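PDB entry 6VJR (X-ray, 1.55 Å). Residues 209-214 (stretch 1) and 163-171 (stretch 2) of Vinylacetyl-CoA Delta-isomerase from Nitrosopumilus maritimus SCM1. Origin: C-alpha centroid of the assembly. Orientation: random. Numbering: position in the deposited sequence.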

ATOM      1  N   LYS A 209     -19.443  19.359  33.681  1.00 20.73           N
ATOM      2  CA  LYS A 209     -19.674  20.800  33.596  1.00 22.14           C
ATOM      3  C   LYS A 209     -18.448  21.609  34.037  1.00 20.29           C
ATOM      4  O   LYS A 209     -18.136  22.627  33.437  1.00 20.16           O
ATOM      5  CB  LYS A 209     -20.917  21.115  34.447  1.00 28.10           C
ATOM      6  CG  LYS A 209     -21.430  22.493  34.318  1.00 32.96           C
ATOM      7  CD  LYS A 209     -22.817  22.673  34.931  1.00 39.36           C
ATOM      8  CE  LYS A 209     -22.748  23.035  36.399  1.00 49.00           C
ATOM      9  NZ  LYS A 209     -24.040  23.168  37.088  1.00 54.82           N
ATOM     10  N   ASP A 210     -17.755  21.181  35.104  1.00 20.33           N
ATOM     11  CA  ASP A 210     -16.607  21.915  35.626  1.00 20.84           C
ATOM     12  C   ASP A 210     -15.463  22.032  34.608  1.00 18.83           C
ATOM     13  O   ASP A 210     -14.594  22.888  34.738  1.00 19.66           O
ATOM     14  CB  ASP A 210     -16.103  21.297  36.915  1.00 23.50           C
ATOM     15  CG  ASP A 210     -17.014  21.464  38.113  1.00 27.45           C
ATOM     16  OD1 ASP A 210     -18.049  22.167  37.979  1.00 30.58           O
ATOM     17  OD2 ASP A 210     -16.688  20.871  39.164  1.00 32.99           O
ATOM     18  N   TRP A 211     -15.437  21.136  33.617  1.00 18.18           N
ATOM     19  CA  TRP A 211     -14.405  21.092  32.602  1.00 16.84           C
ATOM     20  C   TRP A 211     -14.802  21.878  31.352  1.00 15.59           C
ATOM     21  O   TRP A 211     -14.009  21.982  30.431  1.00 15.72           O
ATOM     22  CB  TRP A 211     -14.079  19.626  32.261  1.00 16.68           C
ATOM     23  CG  TRP A 211     -13.393  18.871  33.365  1.00 15.88           C
ATOM     24  CD1 TRP A 211     -12.057  18.699  33.498  1.00 17.15           C
ATOM     25  CD2 TRP A 211     -13.998  18.168  34.484  1.00 16.44           C
ATOM     26  NE1 TRP A 211     -11.772  17.953  34.609  1.00 17.49           N
ATOM     27  CE2 TRP A 211     -12.931  17.593  35.225  1.00 16.82           C
ATOM     28  CE3 TRP A 211     -15.309  17.953  34.923  1.00 16.38           C
ATOM     29  CZ2 TRP A 211     -13.137  16.826  36.363  1.00 17.30           C
ATOM     30  CZ3 TRP A 211     -15.516  17.173  36.042  1.00 17.49           C
ATOM     31  CH2 TRP A 211     -14.446  16.636  36.759  1.00 18.01           C
ATOM     32  N   ALA A 212     -15.999  22.491  31.335  1.00 16.91           N
ATOM     33  CA  ALA A 212     -16.452  23.280  30.206  1.00 18.69           C
ATOM     34  C   ALA A 212     -15.952  24.721  30.349  1.00 17.99           C
ATOM     35  O   ALA A 212     -16.685  25.643  30.724  1.00 20.76           O
ATOM     36  CB  ALA A 212     -17.955  23.215  30.068  1.00 18.61           C
ATOM     37  N   ILE A 213     -14.643  24.899  30.140  1.00 17.17           N
ATOM     38  CA  ILE A 213     -13.976  26.190  30.304  1.00 17.47           C
ATOM     39  C   ILE A 213     -13.125  26.466  29.069  1.00 16.24           C
ATOM     40  O   ILE A 213     -12.289  25.655  28.660  1.00 16.25           O
ATOM     41  CB  ILE A 213     -13.149  26.240  31.604  1.00 17.42           C
ATOM     42  CG1 ILE A 213     -12.404  27.568  31.778  1.00 17.70           C
ATOM     43  CG2 ILE A 213     -12.210  25.046  31.738  1.00 17.77           C
ATOM     44  CD1 ILE A 213     -13.310  28.776  31.930  1.00 19.01           C
ATOM     45  N   VAL A 214     -13.354  27.650  28.490  1.00 15.81           N
ATOM     46  CA  VAL A 214     -12.461  28.249  27.520  1.00 15.75           C
ATOM     47  C   VAL A 214     -12.004  29.585  28.066  1.00 15.82           C
ATOM     48  O   VAL A 214     -12.841  30.407  28.442  1.00 18.32           O
ATOM     49  CB  VAL A 214     -13.117  28.477  26.143  1.00 15.86           C
ATOM     50  CG1 VAL A 214     -12.158  29.211  25.188  1.00 16.25           C
ATOM     51  CG2 VAL A 214     -13.595  27.147  25.550  1.00 17.45           C
TER
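Stretch 2 (163-171) DPDLFTRIV

A short loop and the start of a strand can be fixed against another part of the chain by very few direct backbone bonds, provided that a side chain and ordered water supply the rest; residues 163-171 and 209-214 of this isomerase illustrate the principle. In stretch 1, a 3-10 segment ends with residues 209-211, Ala-212 N bonding back to Lys-209 O at 3.0 Å, and after Ala-212 the chain becomes extended, with Ile-213 and Val-214 opening a strand. Stretch 2 begins as a loop, in which Leu-166 N reaches Asp-163 O at 3.2 Å, and straightens into a strand at Arg-169, Ile-170 and Val-171.

The two backbones come closest where these changes of conformation meet. Trp-211 CA lies 4.3 Å from Arg-169 CA, and Asp-210 CA lies 5.4 Å from Ile-170 CA, so that a step forward along stretch 2 is matched by a step back along stretch 1: the local register is antiparallel. One direct backbone hydrogen bond joins them, from Ile-170 N to Asp-210 O at 2.9 Å, and its angle of 169° at the hydrogen is nearly straight. The same carbonyl also receives a CA-H...O contact, Arg-169 CA standing 3.5 Å from Asp-210 O. Water extends the link in both directions. Water 1 donates to Thr-168 O (2.7 Å) and to Trp-211 O (2.8 Å), bridging two carbonyls that could not bond to each other; water 2 donates to Ile-170 O at 2.6 Å and to Asp-210 OD2 at 2.9 Å, bringing a side chain into the same pattern.

Among the side chains, Trp-211 has the largest area covered by the other stretch. Its CA-to-CB bond points sideways, but with chi1 near -69° (m) the indole end comes nearer to stretch 2, where the loop offers carbonyls near the plane of the ring. Trp-211 NE1 donates to Pro-164 O at 3.2 Å and, in a weak bond bent to 125°, to Phe-167 O at 2.9 Å. The one indole N-H thus ties together two points of the loop three residues apart. Apolar contacts accompany these bonds: Trp-211 CZ2 is 3.9 Å from Pro-164 CB, and Trp-211 CD1 is 3.4 Å from Phe-167 CB.

Over one face of the indole sits Arg-169. Its CB lies 3.7 Å from the centroid of the Trp-211 five-membered ring, only 16° off the normal, a CH-pi contact. The end of the arginine leads away from stretch 1 and forms a salt bridge within its own stretch, Arg-169 NE lying 2.8 Å from Asp-165 OD1, with Arg-169 NH2 also donating to Asp-165 OD1 at 2.9 Å. The aliphatic root therefore packs on the ring while the charged end is paired.

Across the backbone bond from the indole, Ile-213 and Ile-170 each point toward the other stretch and meet directly, Ile-213 CB to Ile-170 CG1 at 3.8 Å, an apolar contact beside the polar backbone link.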

ATOM      1  N   ASP A 163      -7.992  11.182  39.236  1.00 20.92           N
ATOM      2  CA  ASP A 163      -7.506  12.517  39.558  1.00 19.86           C
ATOM      3  C   ASP A 163      -8.246  13.495  38.666  1.00 17.59           C
ATOM      4  O   ASP A 163      -8.078  13.501  37.463  1.00 18.68           O
ATOM      5  CB  ASP A 163      -6.001  12.616  39.357  1.00 20.29           C
ATOM      6  CG  ASP A 163      -5.378  13.974  39.640  1.00 21.23           C
ATOM      7  OD1 ASP A 163      -6.144  14.957  39.923  1.00 21.43           O
ATOM      8  OD2 ASP A 163      -4.127  14.064  39.522  1.00 24.22           O
ATOM      9  N   PRO A 164      -9.125  14.342  39.223  1.00 18.70           N
ATOM     10  CA  PRO A 164      -9.918  15.231  38.393  1.00 18.73           C
ATOM     11  C   PRO A 164      -9.113  16.246  37.583  1.00 17.24           C
ATOM     12  O   PRO A 164      -9.654  16.781  36.648  1.00 19.80           O
ATOM     13  CB  PRO A 164     -10.883  15.874  39.375  1.00 19.13           C
ATOM     14  CG  PRO A 164     -10.053  15.870  40.629  1.00 21.06           C
ATOM     15  CD  PRO A 164      -9.425  14.510  40.659  1.00 19.55           C
ATOM     16  N   ASP A 165      -7.854  16.518  37.952  1.00 17.65           N
ATOM     17  CA  ASP A 165      -7.018  17.495  37.276  1.00 17.32           C
ATOM     18  C   ASP A 165      -6.465  16.973  35.947  1.00 15.60           C
ATOM     19  O   ASP A 165      -5.811  17.718  35.236  1.00 16.96           O
ATOM     20  CB  ASP A 165      -5.865  17.922  38.163  1.00 19.58           C
ATOM     21  CG  ASP A 165      -6.276  18.656  39.430  1.00 22.36           C
ATOM     22  OD1 ASP A 165      -7.365  19.280  39.422  1.00 24.14           O
ATOM     23  OD2 ASP A 165      -5.515  18.569  40.422  1.00 24.80           O
ATOM     24  N   LEU A 166      -6.707  15.691  35.580  1.00 16.22           N
ATOM     25  CA  LEU A 166      -6.124  15.130  34.367  1.00 15.27           C
ATOM     26  C   LEU A 166      -6.751  15.695  33.092  1.00 15.17           C
ATOM     27  O   LEU A 166      -6.202  15.539  31.987  1.00 16.21           O
ATOM     28  CB  LEU A 166      -6.138  13.611  34.386  1.00 15.73           C
ATOM     29  CG  LEU A 166      -5.205  12.960  35.408  1.00 16.95           C
ATOM     30  CD1 LEU A 166      -5.453  11.472  35.668  1.00 19.51           C
ATOM     31  CD2 LEU A 166      -3.787  13.141  34.932  1.00 20.62           C
ATOM     32  N   PHE A 167      -7.893  16.372  33.263  1.00 15.47           N
ATOM     33  CA  PHE A 167      -8.415  17.317  32.296  1.00 15.33           C
ATOM     34  C   PHE A 167      -8.571  18.645  33.029  1.00 14.91           C
ATOM     35  O   PHE A 167      -8.962  18.669  34.207  1.00 15.81           O
ATOM     36  CB  PHE A 167      -9.780  16.881  31.749  1.00 16.15           C
ATOM     37  CG  PHE A 167      -9.798  15.655  30.858  1.00 15.71           C
ATOM     38  CD1 PHE A 167      -9.682  14.381  31.412  1.00 15.49           C
ATOM     39  CD2 PHE A 167      -9.976  15.766  29.496  1.00 14.44           C
ATOM     40  CE1 PHE A 167      -9.755  13.263  30.615  1.00 15.17           C
ATOM     41  CE2 PHE A 167     -10.010  14.631  28.692  1.00 15.85           C
ATOM     42  CZ  PHE A 167      -9.938  13.386  29.267  1.00 14.59           C
ATOM     43  N   THR A 168      -8.334  19.741  32.317  1.00 14.88           N
ATOM     44  CA  THR A 168      -8.357  21.081  32.882  1.00 15.27           C
ATOM     45  C   THR A 168      -9.773  21.502  33.296  1.00 15.56           C
ATOM     46  O   THR A 168     -10.744  21.348  32.554  1.00 15.40           O
ATOM     47  CB  THR A 168      -7.738  22.039  31.859  1.00 15.83           C
ATOM     48  OG1 THR A 168      -6.375  21.684  31.654  1.00 16.38           O
ATOM     49  CG2 THR A 168      -7.766  23.482  32.327  1.00 18.49           C
ATOM     50  N   ARG A 169      -9.882  22.038  34.510  1.00 16.14           N
ATOM     51  CA  ARG A 169     -11.181  22.363  35.085  1.00 16.87           C
ATOM     52  C   ARG A 169     -11.163  23.662  35.893  1.00 18.22           C
ATOM     53  O   ARG A 169     -10.127  24.138  36.347  1.00 18.03           O
ATOM     54  CB  ARG A 169     -11.636  21.235  36.010  1.00 18.74           C
ATOM     55  CG  ARG A 169     -10.690  21.050  37.192  1.00 19.40           C
ATOM     56  CD  ARG A 169     -11.024  19.797  37.972  1.00 23.22           C
ATOM     57  NE  ARG A 169     -10.120  19.547  39.105  1.00 22.90           N
ATOM     58  CZ  ARG A 169     -10.455  19.661  40.382  1.00 24.68           C
ATOM     59  NH1 ARG A 169     -11.709  19.748  40.692  1.00 30.10           N
ATOM     60  NH2 ARG A 169      -9.566  19.551  41.349  1.00 26.82           N
ATOM     61  N   ILE A 170     -12.360  24.211  36.070  1.00 18.33           N
ATOM     62  CA  ILE A 170     -12.572  25.305  37.006  1.00 18.77           C
ATOM     63  C   ILE A 170     -12.559  24.736  38.424  1.00 20.41           C
ATOM     64  O   ILE A 170     -13.316  23.821  38.737  1.00 20.76           O
ATOM     65  CB  ILE A 170     -13.921  25.964  36.725  1.00 22.00           C
ATOM     66  CG1 ILE A 170     -14.005  26.482  35.282  1.00 26.99           C
ATOM     67  CG2 ILE A 170     -14.215  27.073  37.727  1.00 23.55           C
ATOM     68  CD1 ILE A 170     -15.416  26.771  34.815  1.00 29.34           C
ATOM     69  N   VAL A 171     -11.734  25.312  39.293  1.00 20.18           N
ATOM     70  CA  VAL A 171     -11.665  24.903  40.690  1.00 19.57           C
ATOM     71  C   VAL A 171     -12.262  25.937  41.639  1.00 22.28           C
ATOM     72  O   VAL A 171     -12.543  25.594  42.789  1.00 25.26           O
ATOM     73  CB  VAL A 171     -10.232  24.539  41.098  1.00 21.15           C
ATOM     74  CG1 VAL A 171      -9.724  23.311  40.353  1.00 20.70           C
ATOM     75  CG2 VAL A 171      -9.239  25.662  40.940  1.00 21.79           C
TER
HETATM   76  O   HOH W   1     -11.398  21.121  29.952  1.00 16.79           O
HETATM   77  O   HOH W   2     -13.997  21.553  39.886  1.00 35.57           O